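Local coordinates for protein succinylglutamate desuccinylase/aspartoacylase (Ruegeria sp. TM1040, PDB 3NA6) that probably hydrolyses N-acylated amino acids such as succinylglutamate or a related substrate, releasing the acyl group, at residues N179-V184 / I245-L251; V67-L72 / A225-L229; K149-V154 / L308-P314; L135-A141 / V199-V205. One frame throughout, in Å; residues are numbered along the deposited sequence.

Interaction 1: N179-V184 / I245-L251; sequences NAPYSV and IDPSVTL
Asn179, with 82 Å² covered the residue most engaged here, is the first to leave helix 165-178 and has positive phi (61/50). Its side chain (chi1 t) pairs with both the N-H and the C=O of Asp246: Asp246 N donates to Asn179 OD1 at 2.7 Å, and Asn179 ND2 donates to Asp246 O at 2.9 Å. A water lies 2.8 Å from Asn179 O and 2.9 Å from Pro247 O, within hydrogen-bonding reach of both. After Pro181 the chain extends into strand 182-186, parallel to strand 249-250, the outermost strand of the mixed sheet within this chain, so the contact closes one side of that alpha/beta sheet. Register pairs Tyr182 with Val249 and Ser183 with Thr250, CA-CA 4.6 Å each. The hydrogen bonds alternate as parallel pairing requires: Val249 N to Pro181 O 2.9 Å, Ser183 N to Val249 O 2.8 Å, Leu251 N to Ser183 O 2.9 Å. Leu251 (68 Å², chi1 m, chi2 t) points toward the partner strand; its CD2 lies 4.0 Å from Tyr182 CD2 and its CD1 4.3 Å from Val184 CG2. On the same face as Tyr182 (chi1 m), Val249 CG1 lies 3.7 Å from Tyr182 CE2. Ser183 (64 Å², chi1 m) faces the other way, its OG 2.8 Å from Ser248 OG, while Ser248 (chi1 t) donates from OG to Ala180 O at 2.6 Å.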
loop_
_atom_site.group_PDB
_atom_site.type_symbol
_atom_site.label_atom_id
_atom_site.label_comp_id
_atom_site.label_asym_id
_atom_site.label_seq_id
_atom_site.Cartn_x
_atom_site.Cartn_y
_atom_site.Cartn_z
ATOM N N ASN A 179 26.080 28.614 -21.038
ATOM C CA ASN A 179 25.908 29.972 -20.530
ATOM C C ASN A 179 24.715 30.112 -19.576
ATOM O O ASN A 179 23.858 31.017 -19.699
ATOM C CB ASN A 179 25.846 30.959 -21.699
ATOM C CG ASN A 179 25.791 32.424 -21.257
ATOM O OD1 ASN A 179 24.866 33.138 -21.635
ATOM N ND2 ASN A 179 26.766 32.862 -20.457
ATOM N N ALA A 180 24.668 29.208 -18.605
ATOM C CA ALA A 180 23.638 29.273 -17.561
ATOM C C ALA A 180 23.976 30.469 -16.675
ATOM O O ALA A 180 25.081 31.034 -16.767
ATOM C CB ALA A 180 23.582 27.965 -16.745
ATOM N N PRO A 181 23.032 30.895 -15.842
ATOM C CA PRO A 181 23.343 32.064 -15.009
ATOM C C PRO A 181 24.467 31.789 -14.015
ATOM O O PRO A 181 25.108 32.722 -13.559
ATOM C CB PRO A 181 22.015 32.346 -14.282
ATOM C CG PRO A 181 20.973 31.786 -15.204
ATOM C CD PRO A 181 21.608 30.536 -15.778
ATOM N N TYR A 182 24.701 30.523 -13.678
ATOM C CA TYR A 182 25.888 30.137 -12.908
ATOM C C TYR A 182 26.679 29.080 -13.681
ATOM O O TYR A 182 26.113 28.303 -14.450
ATOM C CB TYR A 182 25.549 29.605 -11.505
ATOM C CG TYR A 182 24.979 30.626 -10.578
ATOM C CD1 TYR A 182 23.647 30.993 -10.675
ATOM C CD2 TYR A 182 25.763 31.228 -9.603
ATOM C CE1 TYR A 182 23.104 31.916 -9.840
ATOM C CE2 TYR A 182 25.224 32.157 -8.752
ATOM C CZ TYR A 182 23.895 32.505 -8.885
ATOM O OH TYR A 182 23.334 33.429 -8.047
ATOM N N SER A 183 27.986 29.105 -13.477
ATOM C CA SER A 183 28.940 28.214 -14.140
ATOM C C SER A 183 29.809 27.564 -13.084
ATOM O O SER A 183 30.250 28.240 -12.148
ATOM C CB SER A 183 29.829 29.018 -15.088
ATOM O OG SER A 183 29.111 29.432 -16.223
ATOM N N VAL A 184 30.033 26.262 -13.245
ATOM C CA VAL A 184 30.857 25.466 -12.335
ATOM C C VAL A 184 31.780 24.515 -13.089
ATOM O O VAL A 184 31.399 23.966 -14.119
ATOM C CB VAL A 184 30.018 24.529 -11.450
ATOM C CG1 VAL A 184 30.817 24.196 -10.199
ATOM C CG2 VAL A 184 28.659 25.124 -11.122
ATOM N N ILE A 245 24.459 35.036 -25.376
ATOM C CA ILE A 245 25.464 35.186 -24.335
ATOM C C ILE A 245 25.034 36.247 -23.343
ATOM O O ILE A 245 24.883 37.408 -23.687
ATOM C CB ILE A 245 26.814 35.594 -24.887
ATOM C CG1 ILE A 245 27.323 34.551 -25.900
ATOM C CG2 ILE A 245 27.825 35.768 -23.735
ATOM C CD1 ILE A 245 28.442 35.079 -26.845
ATOM N N ASP A 246 24.844 35.834 -22.100
ATOM C CA ASP A 246 24.529 36.733 -21.012
ATOM C C ASP A 246 25.606 36.585 -19.936
ATOM O O ASP A 246 26.445 35.687 -20.001
ATOM C CB ASP A 246 23.162 36.357 -20.434
ATOM C CG ASP A 246 22.050 36.466 -21.455
ATOM O OD1 ASP A 246 21.755 37.593 -21.859
ATOM O OD2 ASP A 246 21.470 35.436 -21.864
ATOM N N PRO A 247 25.598 37.469 -18.937
ATOM C CA PRO A 247 26.508 37.269 -17.807
ATOM C C PRO A 247 26.314 35.906 -17.136
ATOM O O PRO A 247 25.194 35.393 -17.114
ATOM C CB PRO A 247 26.103 38.384 -16.833
ATOM C CG PRO A 247 25.537 39.449 -17.709
ATOM C CD PRO A 247 24.865 38.746 -18.846
ATOM N N SER A 248 27.397 35.319 -16.630
ATOM C CA SER A 248 27.326 34.113 -15.806
ATOM C C SER A 248 28.229 34.283 -14.583
ATOM O O SER A 248 29.316 34.856 -14.664
ATOM C CB SER A 248 27.719 32.868 -16.605
ATOM O OG SER A 248 27.435 31.659 -15.896
ATOM N N VAL A 249 27.762 33.786 -13.441
ATOM C CA VAL A 249 28.535 33.839 -12.199
ATOM C C VAL A 249 29.275 32.515 -12.056
ATOM O O VAL A 249 28.652 31.451 -12.052
ATOM C CB VAL A 249 27.612 34.124 -10.957
ATOM C CG1 VAL A 249 28.366 33.866 -9.656
ATOM C CG2 VAL A 249 27.079 35.585 -11.020
ATOM N N THR A 250 30.596 32.559 -11.953
ATOM C CA THR A 250 31.367 31.329 -11.747
ATOM C C THR A 250 31.533 31.064 -10.266
ATOM O O THR A 250 31.913 31.979 -9.497
ATOM C CB THR A 250 32.735 31.401 -12.407
ATOM O OG1 THR A 250 32.537 31.374 -13.814
ATOM C CG2 THR A 250 33.625 30.222 -12.005
ATOM N N LEU A 251 31.232 29.819 -9.871
ATOM C CA LEU A 251 31.408 29.359 -8.492
ATOM C C LEU A 251 32.763 28.681 -8.313
ATOM O O LEU A 251 33.141 27.850 -9.142
ATOM C CB LEU A 251 30.320 28.368 -8.107
ATOM C CG LEU A 251 28.872 28.867 -8.100
ATOM C CD1 LEU A 251 27.930 27.721 -7.773
ATOM C CD2 LEU A 251 28.655 30.050 -7.102
HETATM O O HOH W 1 23.515 33.537 -18.495
#

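Interaction 2: V67-L72 / A225-L229; sequences VALQEL and AKKGL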
loop_
_atom_site.group_PDB
_atom_site.type_symbol
_atom_site.label_atom_id
_atom_site.label_comp_id
_atom_site.label_asym_id
_atom_site.label_seq_id
_atom_site.Cartn_x
_atom_site.Cartn_y
_atom_site.Cartn_z
ATOM N N VAL A 67 11.134 19.539 -20.761
ATOM C CA VAL A 67 10.430 20.598 -21.497
ATOM C C VAL A 67 11.248 21.027 -22.719
ATOM O O VAL A 67 10.722 21.112 -23.839
ATOM C CB VAL A 67 10.114 21.797 -20.578
ATOM C CG1 VAL A 67 9.595 22.990 -21.400
ATOM C CG2 VAL A 67 9.102 21.382 -19.504
ATOM N N ALA A 68 12.533 21.328 -22.508
ATOM C CA ALA A 68 13.405 21.789 -23.596
ATOM C C ALA A 68 13.533 20.755 -24.712
ATOM O O ALA A 68 13.540 21.104 -25.915
ATOM C CB ALA A 68 14.806 22.173 -23.045
ATOM N N LEU A 69 13.580 19.478 -24.318
ATOM C CA LEU A 69 13.778 18.376 -25.275
ATOM C C LEU A 69 12.497 18.026 -25.999
ATOM O O LEU A 69 12.543 17.722 -27.213
ATOM C CB LEU A 69 14.419 17.137 -24.612
ATOM C CG LEU A 69 15.858 17.379 -24.113
ATOM C CD1 LEU A 69 16.415 16.234 -23.227
ATOM C CD2 LEU A 69 16.786 17.581 -25.341
ATOM N N GLN A 70 11.350 18.097 -25.314
ATOM C CA GLN A 70 10.103 17.867 -26.038
ATOM C C GLN A 70 9.937 18.950 -27.106
ATOM O O GLN A 70 9.560 18.645 -28.229
ATOM C CB GLN A 70 8.863 17.848 -25.143
ATOM C CG GLN A 70 8.638 16.564 -24.393
ATOM C CD GLN A 70 8.112 15.430 -25.312
ATOM O OE1 GLN A 70 8.666 15.155 -26.385
ATOM N NE2 GLN A 70 7.077 14.775 -24.878
ATOM N N GLU A 71 10.235 20.203 -26.765
ATOM C CA GLU A 71 10.090 21.289 -27.749
ATOM C C GLU A 71 11.078 21.103 -28.903
ATOM O O GLU A 71 10.721 21.225 -30.068
ATOM C CB GLU A 71 10.298 22.641 -27.105
ATOM C CG GLU A 71 10.020 23.793 -28.042
ATOM C CD GLU A 71 10.388 25.116 -27.448
ATOM O OE1 GLU A 71 9.604 25.667 -26.649
ATOM O OE2 GLU A 71 11.463 25.615 -27.792
ATOM N N LEU A 72 12.315 20.768 -28.573
ATOM C CA LEU A 72 13.314 20.486 -29.600
ATOM C C LEU A 72 12.835 19.389 -30.557
ATOM O O LEU A 72 12.914 19.550 -31.769
ATOM C CB LEU A 72 14.668 20.086 -28.978
ATOM C CG LEU A 72 15.840 20.095 -29.985
ATOM C CD1 LEU A 72 16.264 21.535 -30.330
ATOM C CD2 LEU A 72 16.996 19.301 -29.459
ATOM N N ALA A 225 17.162 26.261 -19.893
ATOM C CA ALA A 225 17.383 24.965 -20.533
ATOM C C ALA A 225 17.360 25.062 -22.055
ATOM O O ALA A 225 18.196 24.460 -22.717
ATOM C CB ALA A 225 16.338 23.905 -20.061
ATOM N N LYS A 226 16.395 25.802 -22.604
ATOM C CA LYS A 226 16.269 25.940 -24.047
ATOM C C LYS A 226 17.454 26.696 -24.690
ATOM O O LYS A 226 17.951 26.291 -25.774
ATOM C CB LYS A 226 14.964 26.644 -24.429
ATOM C CG LYS A 226 13.709 25.838 -24.120
ATOM C CD LYS A 226 12.443 26.613 -24.512
ATOM C CE LYS A 226 11.187 25.998 -23.907
ATOM N NZ LYS A 226 10.020 26.818 -24.218
ATOM N N LYS A 227 17.865 27.789 -24.052
ATOM C CA LYS A 227 18.987 28.599 -24.540
ATOM C C LYS A 227 20.285 27.789 -24.461
ATOM O O LYS A 227 21.076 27.741 -25.412
ATOM C CB LYS A 227 19.103 29.883 -23.720
ATOM C CG LYS A 227 20.414 30.658 -23.814
ATOM C CD LYS A 227 20.526 31.694 -22.641
ATOM C CE LYS A 227 21.953 32.112 -22.373
ATOM N NZ LYS A 227 22.162 32.822 -21.069
ATOM N N GLY A 228 20.500 27.180 -23.310
ATOM C CA GLY A 228 21.685 26.357 -23.083
ATOM C C GLY A 228 21.767 25.234 -24.112
ATOM O O GLY A 228 22.825 25.011 -24.676
ATOM N N LEU A 229 20.643 24.573 -24.388
ATOM C CA LEU A 229 20.571 23.477 -25.364
ATOM C C LEU A 229 20.872 23.965 -26.771
ATOM O O LEU A 229 21.716 23.385 -27.482
ATOM C CB LEU A 229 19.198 22.843 -25.356
ATOM C CG LEU A 229 18.899 21.667 -26.295
ATOM C CD1 LEU A 229 19.981 20.572 -26.092
ATOM C CD2 LEU A 229 17.423 21.119 -26.100
#
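One salt bridge spans the two helices: Lys226 NZ donates to Glu71 OE1 at 2.7 Å. Lys226 reaches it with an almost fully extended chain (chi1 m, the rest t), and Glu71 meets it with chi1 and chi2 both t. Each charge has a further partner on the second subunit, Arg286 for Glu71 and Glu269 for Lys226, so the pair belongs to a charged network across the subunit interface. The aliphatic part of the lysine is used too: its CG lies 4.0 Å from Ala68 CB and its CE 4.2 Å from Val67 CG1. Further in, Ala68 CB meets Ala225 CB at 3.8 Å. The backbones come closest at the small Ala68, whose CA is 5.1 Å from Lys226 CA. The helix axes approach to 9.3 Å and cross at -60°. Beyond the alanines, Leu229 CD2 sits 3.7 Å from Leu69 CD2, 3.8 Å from Leu72 CD2 and 4.2 Å from Ala68 CB. These leucines also pack on Leu54 of strand 51-55, placing both helices against the central sheet. The chemistry thus grades from a leucine and alanine core beside the sheet to an ion pair at the border with the neighbouring subunit.

Interaction 3: K149-V154 / L308-P314; sequences KTLDFV and LISRHFP
Strand 151-153 pairs antiparallel with strand 308-312, joining the catalytic domain to the C-terminal beta region; the short axes lie 4.8 Å apart at 168°. Asp152 and Arg311 form the hydrogen-bonded pair (CA-CA 5.4 Å), with Asp152 N to Arg311 O at 3.0 Å and Arg311 N to Asp152 O at 2.9 Å. Phe153 with Ser310 (CA-CA 4.4 Å) and Leu151 with His312 (4.8 Å) are non-hydrogen-bonded pairs. Phe313 N to Thr150 O (2.9 Å) and Val154 N to Ile309 O (3.1 Å) extend the pairing at the two ends. Ile309 (phi/psi -111/-20) and Ser310 both face Val325 of strand 322-327, a classic beta bulge. The apolar side chains of Val154 and Ile309 meet, CG2 to CB, at 4.0 Å. In van der Waals contact, Phe313 (chi1 t) brings CD1 to 4.0 Å from Asp152 CB. Leu151, Phe153 and Ser310 also pack on Trp34 of the third subunit. Phe153 (chi1 m, chi2 92°) offers one ring face to Ser310 (chi1 t), whose OG stands 3.3 Å from Phe153 CE2.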
loop_
_atom_site.group_PDB
_atom_site.type_symbol
_atom_site.label_atom_id
_atom_site.label_comp_id
_atom_site.label_asym_id
_atom_site.label_seq_id
_atom_site.Cartn_x
_atom_site.Cartn_y
_atom_site.Cartn_z
ATOM N N LYS A 149 12.293 16.709 -6.227
ATOM C CA LYS A 149 11.304 17.126 -5.223
ATOM C C LYS A 149 11.911 17.590 -3.891
ATOM O O LYS A 149 11.301 18.343 -3.164
ATOM C CB LYS A 149 10.309 15.986 -4.953
ATOM C CG LYS A 149 9.229 15.841 -6.019
ATOM C CD LYS A 149 8.374 14.563 -5.762
ATOM C CE LYS A 149 7.174 14.529 -6.700
ATOM N NZ LYS A 149 6.433 13.270 -6.582
ATOM N N THR A 150 13.112 17.139 -3.580
ATOM C CA THR A 150 13.678 17.358 -2.270
ATOM C C THR A 150 14.780 18.416 -2.227
ATOM O O THR A 150 15.228 18.772 -1.136
ATOM C CB THR A 150 14.211 16.036 -1.673
ATOM O OG1 THR A 150 15.419 15.661 -2.352
ATOM C CG2 THR A 150 13.142 14.927 -1.823
ATOM N N LEU A 151 15.173 18.970 -3.382
ATOM C CA LEU A 151 16.319 19.891 -3.439
ATOM C C LEU A 151 16.085 21.010 -4.452
ATOM O O LEU A 151 15.380 20.839 -5.461
ATOM C CB LEU A 151 17.595 19.148 -3.858
ATOM C CG LEU A 151 18.390 18.276 -2.901
ATOM C CD1 LEU A 151 19.573 17.718 -3.686
ATOM C CD2 LEU A 151 18.874 19.034 -1.628
ATOM N N ASP A 152 16.729 22.142 -4.209
ATOM C CA ASP A 152 16.692 23.268 -5.170
ATOM C C ASP A 152 18.078 23.848 -5.257
ATOM O O ASP A 152 18.782 23.885 -4.272
ATOM C CB ASP A 152 15.666 24.282 -4.714
ATOM C CG ASP A 152 15.189 25.207 -5.828
ATOM O OD1 ASP A 152 15.666 25.105 -6.976
ATOM O OD2 ASP A 152 14.354 26.083 -5.509
ATOM N N PHE A 153 18.484 24.227 -6.461
ATOM C CA PHE A 153 19.813 24.727 -6.750
ATOM C C PHE A 153 19.719 26.036 -7.512
ATOM O O PHE A 153 18.778 26.240 -8.277
ATOM C CB PHE A 153 20.554 23.763 -7.684
ATOM C CG PHE A 153 20.988 22.495 -7.057
ATOM C CD1 PHE A 153 20.186 21.384 -7.094
ATOM C CD2 PHE A 153 22.251 22.379 -6.492
ATOM C CE1 PHE A 153 20.607 20.193 -6.555
ATOM C CE2 PHE A 153 22.674 21.163 -5.949
ATOM C CZ PHE A 153 21.829 20.075 -5.991
ATOM N N VAL A 154 20.717 26.910 -7.355
ATOM C CA VAL A 154 20.884 27.989 -8.317
ATOM C C VAL A 154 21.112 27.323 -9.681
ATOM O O VAL A 154 21.700 26.241 -9.737
ATOM C CB VAL A 154 22.052 28.954 -7.969
ATOM C CG1 VAL A 154 21.728 29.721 -6.686
ATOM C CG2 VAL A 154 23.375 28.216 -7.842
ATOM N N LEU A 308 24.150 31.020 -0.991
ATOM C CA LEU A 308 23.443 29.762 -0.899
ATOM C C LEU A 308 23.253 29.208 -2.296
ATOM O O LEU A 308 22.638 29.858 -3.179
ATOM C CB LEU A 308 22.108 29.996 -0.220
ATOM C CG LEU A 308 21.258 28.766 -0.032
ATOM C CD1 LEU A 308 21.777 27.944 1.154
ATOM C CD2 LEU A 308 19.800 29.190 0.134
ATOM N N ILE A 309 23.790 28.013 -2.518
ATOM C CA ILE A 309 23.732 27.431 -3.842
ATOM C C ILE A 309 22.804 26.213 -3.918
ATOM O O ILE A 309 22.374 25.835 -5.000
ATOM C CB ILE A 309 25.158 27.109 -4.430
ATOM C CG1 ILE A 309 25.872 26.038 -3.622
ATOM C CG2 ILE A 309 26.009 28.380 -4.556
ATOM C CD1 ILE A 309 27.159 25.537 -4.297
ATOM N N SER A 310 22.504 25.603 -2.778
ATOM C CA SER A 310 21.603 24.465 -2.734
ATOM C C SER A 310 20.832 24.486 -1.432
ATOM O O SER A 310 21.370 24.905 -0.412
ATOM C CB SER A 310 22.390 23.153 -2.815
ATOM O OG SER A 310 21.469 22.074 -3.002
ATOM N N ARG A 311 19.579 24.045 -1.454
ATOM C CA ARG A 311 18.803 23.918 -0.209
ATOM C C ARG A 311 17.883 22.719 -0.208
ATOM O O ARG A 311 17.401 22.309 -1.260
ATOM C CB ARG A 311 17.974 25.173 0.065
ATOM C CG ARG A 311 17.065 25.649 -1.079
ATOM C CD ARG A 311 15.900 26.536 -0.565
ATOM N NE ARG A 311 14.992 25.758 0.298
ATOM C CZ ARG A 311 13.873 26.230 0.862
ATOM N NH1 ARG A 311 13.504 27.480 0.679
ATOM N NH2 ARG A 311 13.126 25.437 1.629
ATOM N N HIS A 312 17.636 22.180 0.986
ATOM C CA HIS A 312 16.551 21.232 1.186
ATOM C C HIS A 312 15.288 21.954 0.772
ATOM O O HIS A 312 15.077 23.089 1.206
ATOM C CB HIS A 312 16.464 20.854 2.671
ATOM C CG HIS A 312 15.311 19.967 3.016
ATOM N ND1 HIS A 312 15.335 18.598 2.824
ATOM C CD2 HIS A 312 14.118 20.249 3.595
ATOM C CE1 HIS A 312 14.187 18.085 3.236
ATOM N NE2 HIS A 312 13.434 19.061 3.716
ATOM N N PHE A 313 14.432 21.300 -0.015
ATOM C CA PHE A 313 13.207 21.943 -0.496
ATOM C C PHE A 313 11.944 21.839 0.401
ATOM O O PHE A 313 11.385 22.864 0.773
ATOM C CB PHE A 313 12.945 21.486 -1.928
ATOM C CG PHE A 313 11.813 22.188 -2.599
ATOM C CD1 PHE A 313 12.032 23.371 -3.260
ATOM C CD2 PHE A 313 10.547 21.632 -2.623
ATOM C CE1 PHE A 313 11.014 24.020 -3.895
ATOM C CE2 PHE A 313 9.523 22.275 -3.271
ATOM C CZ PHE A 313 9.777 23.477 -3.917
ATOM N N PRO A 314 11.517 20.612 0.795
ATOM C CA PRO A 314 10.246 20.478 1.465
ATOM C C PRO A 314 10.183 21.130 2.842
ATOM O O PRO A 314 11.196 21.309 3.497
ATOM C CB PRO A 314 10.046 18.932 1.579
ATOM C CG PRO A 314 10.938 18.352 0.562
ATOM C CD PRO A 314 12.115 19.301 0.488
#

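Interaction 4: L135-A141 / V199-V205; sequences LPMADVA and VEEMGKV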
loop_
_atom_site.group_PDB
_atom_site.type_symbol
_atom_site.label_atom_id
_atom_site.label_comp_id
_atom_site.label_asym_id
_atom_site.label_seq_id
_atom_site.Cartn_x
_atom_site.Cartn_y
_atom_site.Cartn_z
ATOM N N LEU A 135 25.429 5.468 -26.969
ATOM C CA LEU A 135 26.639 6.281 -26.741
ATOM C C LEU A 135 27.716 6.034 -27.799
ATOM O O LEU A 135 28.328 6.984 -28.256
ATOM C CB LEU A 135 27.240 6.107 -25.330
ATOM C CG LEU A 135 26.558 6.962 -24.237
ATOM C CD1 LEU A 135 27.085 6.651 -22.809
ATOM C CD2 LEU A 135 26.747 8.417 -24.605
ATOM N N PRO A 136 27.932 4.775 -28.200
ATOM C CA PRO A 136 28.958 4.638 -29.234
ATOM C C PRO A 136 28.642 5.318 -30.565
ATOM O O PRO A 136 29.564 5.534 -31.326
ATOM C CB PRO A 136 29.104 3.122 -29.420
ATOM C CG PRO A 136 28.682 2.526 -28.108
ATOM C CD PRO A 136 27.556 3.467 -27.623
HETATM N N MSE A 137 27.385 5.656 -30.838
HETATM C CA MSE A 137 27.071 6.372 -32.058
HETATM C C MSE A 137 27.057 7.863 -31.836
HETATM O O MSE A 137 26.905 8.612 -32.790
HETATM C CB MSE A 137 25.735 5.899 -32.612
HETATM C CG MSE A 137 25.797 4.479 -33.129
HETATM SE SE MSE A 137 24.235 4.068 -34.179
HETATM C CE MSE A 137 22.892 5.138 -33.189
ATOM N N ALA A 138 27.246 8.308 -30.591
ATOM C CA ALA A 138 27.288 9.745 -30.292
ATOM C C ALA A 138 28.695 10.281 -30.179
ATOM O O ALA A 138 29.574 9.615 -29.638
ATOM C CB ALA A 138 26.531 10.056 -28.991
ATOM N N ASP A 139 28.879 11.535 -30.595
ATOM C CA ASP A 139 30.134 12.246 -30.341
ATOM C C ASP A 139 30.108 13.039 -29.035
ATOM O O ASP A 139 31.144 13.188 -28.334
ATOM C CB ASP A 139 30.404 13.159 -31.527
ATOM C CG ASP A 139 30.481 12.380 -32.821
ATOM O OD1 ASP A 139 31.414 11.566 -32.952
ATOM O OD2 ASP A 139 29.577 12.526 -33.667
ATOM N N VAL A 140 28.922 13.529 -28.697
ATOM C CA VAL A 140 28.740 14.370 -27.507
ATOM C C VAL A 140 27.441 14.002 -26.831
ATOM O O VAL A 140 26.557 13.367 -27.441
ATOM C CB VAL A 140 28.765 15.872 -27.893
ATOM C CG1 VAL A 140 30.061 16.177 -28.611
ATOM C CG2 VAL A 140 27.558 16.248 -28.780
ATOM N N ALA A 141 27.319 14.349 -25.558
ATOM C CA ALA A 141 26.086 14.101 -24.792
ATOM C C ALA A 141 25.717 15.328 -23.956
ATOM O O ALA A 141 26.584 15.993 -23.408
ATOM C CB ALA A 141 26.232 12.887 -23.870
ATOM N N VAL A 199 30.117 8.596 -20.377
ATOM C CA VAL A 199 30.408 9.460 -21.522
ATOM C C VAL A 199 31.874 9.884 -21.545
ATOM O O VAL A 199 32.581 9.668 -22.530
ATOM C CB VAL A 199 29.517 10.699 -21.524
ATOM C CG1 VAL A 199 29.825 11.573 -22.760
ATOM C CG2 VAL A 199 28.045 10.272 -21.459
ATOM N N GLU A 200 32.329 10.432 -20.437
ATOM C CA GLU A 200 33.647 11.006 -20.338
ATOM C C GLU A 200 34.773 9.986 -20.501
ATOM O O GLU A 200 35.808 10.276 -21.112
ATOM C CB GLU A 200 33.773 11.736 -19.005
ATOM C CG GLU A 200 32.962 12.993 -18.968
ATOM C CD GLU A 200 32.744 13.482 -17.534
ATOM O OE1 GLU A 200 33.133 12.749 -16.598
ATOM O OE2 GLU A 200 32.178 14.583 -17.357
ATOM N N GLU A 201 34.592 8.785 -19.979
ATOM C CA GLU A 201 35.664 7.797 -20.098
ATOM C C GLU A 201 35.829 7.260 -21.514
ATOM O O GLU A 201 36.877 6.670 -21.829
ATOM C CB GLU A 201 35.547 6.684 -19.035
ATOM C CG GLU A 201 34.516 5.632 -19.360
ATOM C CD GLU A 201 34.427 4.496 -18.309
ATOM O OE1 GLU A 201 35.210 4.488 -17.318
ATOM O OE2 GLU A 201 33.546 3.620 -18.501
HETATM N N MSE A 202 34.818 7.470 -22.366
HETATM C CA MSE A 202 34.920 7.191 -23.796
HETATM C C MSE A 202 35.653 8.255 -24.557
HETATM O O MSE A 202 35.839 8.115 -25.779
HETATM C CB MSE A 202 33.537 7.075 -24.463
HETATM C CG MSE A 202 32.713 6.001 -23.922
HETATM SE SE MSE A 202 30.900 6.123 -24.571
HETATM C CE MSE A 202 30.386 4.359 -23.850
ATOM N N GLY A 203 36.060 9.322 -23.882
ATOM C CA GLY A 203 36.740 10.429 -24.557
ATOM C C GLY A 203 35.802 11.451 -25.143
ATOM O O GLY A 203 36.218 12.218 -26.000
ATOM N N LYS A 204 34.551 11.492 -24.649
ATOM C CA LYS A 204 33.500 12.336 -25.227
ATOM C C LYS A 204 33.059 13.473 -24.321
ATOM O O LYS A 204 33.014 13.339 -23.097
ATOM C CB LYS A 204 32.293 11.469 -25.634
ATOM C CG LYS A 204 32.607 10.573 -26.813
ATOM C CD LYS A 204 31.570 9.495 -27.068
ATOM C CE LYS A 204 32.008 8.610 -28.212
ATOM N NZ LYS A 204 31.017 7.570 -28.480
ATOM N N VAL A 205 32.770 14.621 -24.936
ATOM C CA VAL A 205 32.289 15.790 -24.219
ATOM C C VAL A 205 30.906 15.537 -23.632
ATOM O O VAL A 205 29.999 15.014 -24.306
ATOM C CB VAL A 205 32.235 17.056 -25.128
ATOM C CG1 VAL A 205 31.492 18.183 -24.433
ATOM C CG2 VAL A 205 33.622 17.494 -25.459
HETATM O O HOH W 2 32.564 6.668 -30.711
HETATM O O HOH W 3 33.282 14.939 -27.839
#
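Leu135 and Val199 form the apolar centre, Leu135 CD2 resting 3.9 Å from Val199 CG2, and Val199 CG1 lies 4.0 Å from Ala141 CB. Met202, a selenomethionine, closes the outer side, its SE 3.7 Å from Leu135 CB. Next to this, Val140 CG1 and Val205 CB are 4.2 Å apart, and Phe236 packs on both valines. Between the backbones, Ala141 N donates to Val205 O at 3.0 Å. On the N-terminal side a water takes the place of a direct bond, accepting from Val205 N (3.0 Å) and donating to Asp139 O (2.8 Å). At the polar edge Lys204 stretches out (chi1 m, then t throughout) along the turn that follows helix 122-134. Its NZ donates to Leu135 O and Ala138 O, both at 2.8 Å, and to a second water at 2.9 Å that reaches Pro136 O at 3.3 Å. Gly203, with positive phi (86/21), makes the Schellman motif after helix 195-200 and redirects the chain toward strand 205-210. Two helix-to-strand connections thus lie side by side at the N-terminal ends of neighbouring parallel strands, inside the mixed alpha/beta sheet.

In the fold
From the N terminus, 67-72 opens the loop that interaction 2 closes at 225-229, and interaction 4 (135-141 with 199-205) is nested inside it. Before interaction 4 closes, the chain opens interaction 3 at 149-154 and interaction 1 at 179-184. Interaction 1 closes at 245-251, so it crosses interactions 2 and 4; interaction 3 closes last, at 308-314, crossing both as well and enclosing interaction 1. Lys227 of helix 219-235 joins interactions 2 and 1 through Asn179 and Asp246. Tyr182 on Val154 and Leu251 on Ile309 join interactions 1 and 3. Interactions 1 and 4 lie on one mixed sheet, interaction 2 packs helices against it, and interaction 3 ties in the C-terminal beta region.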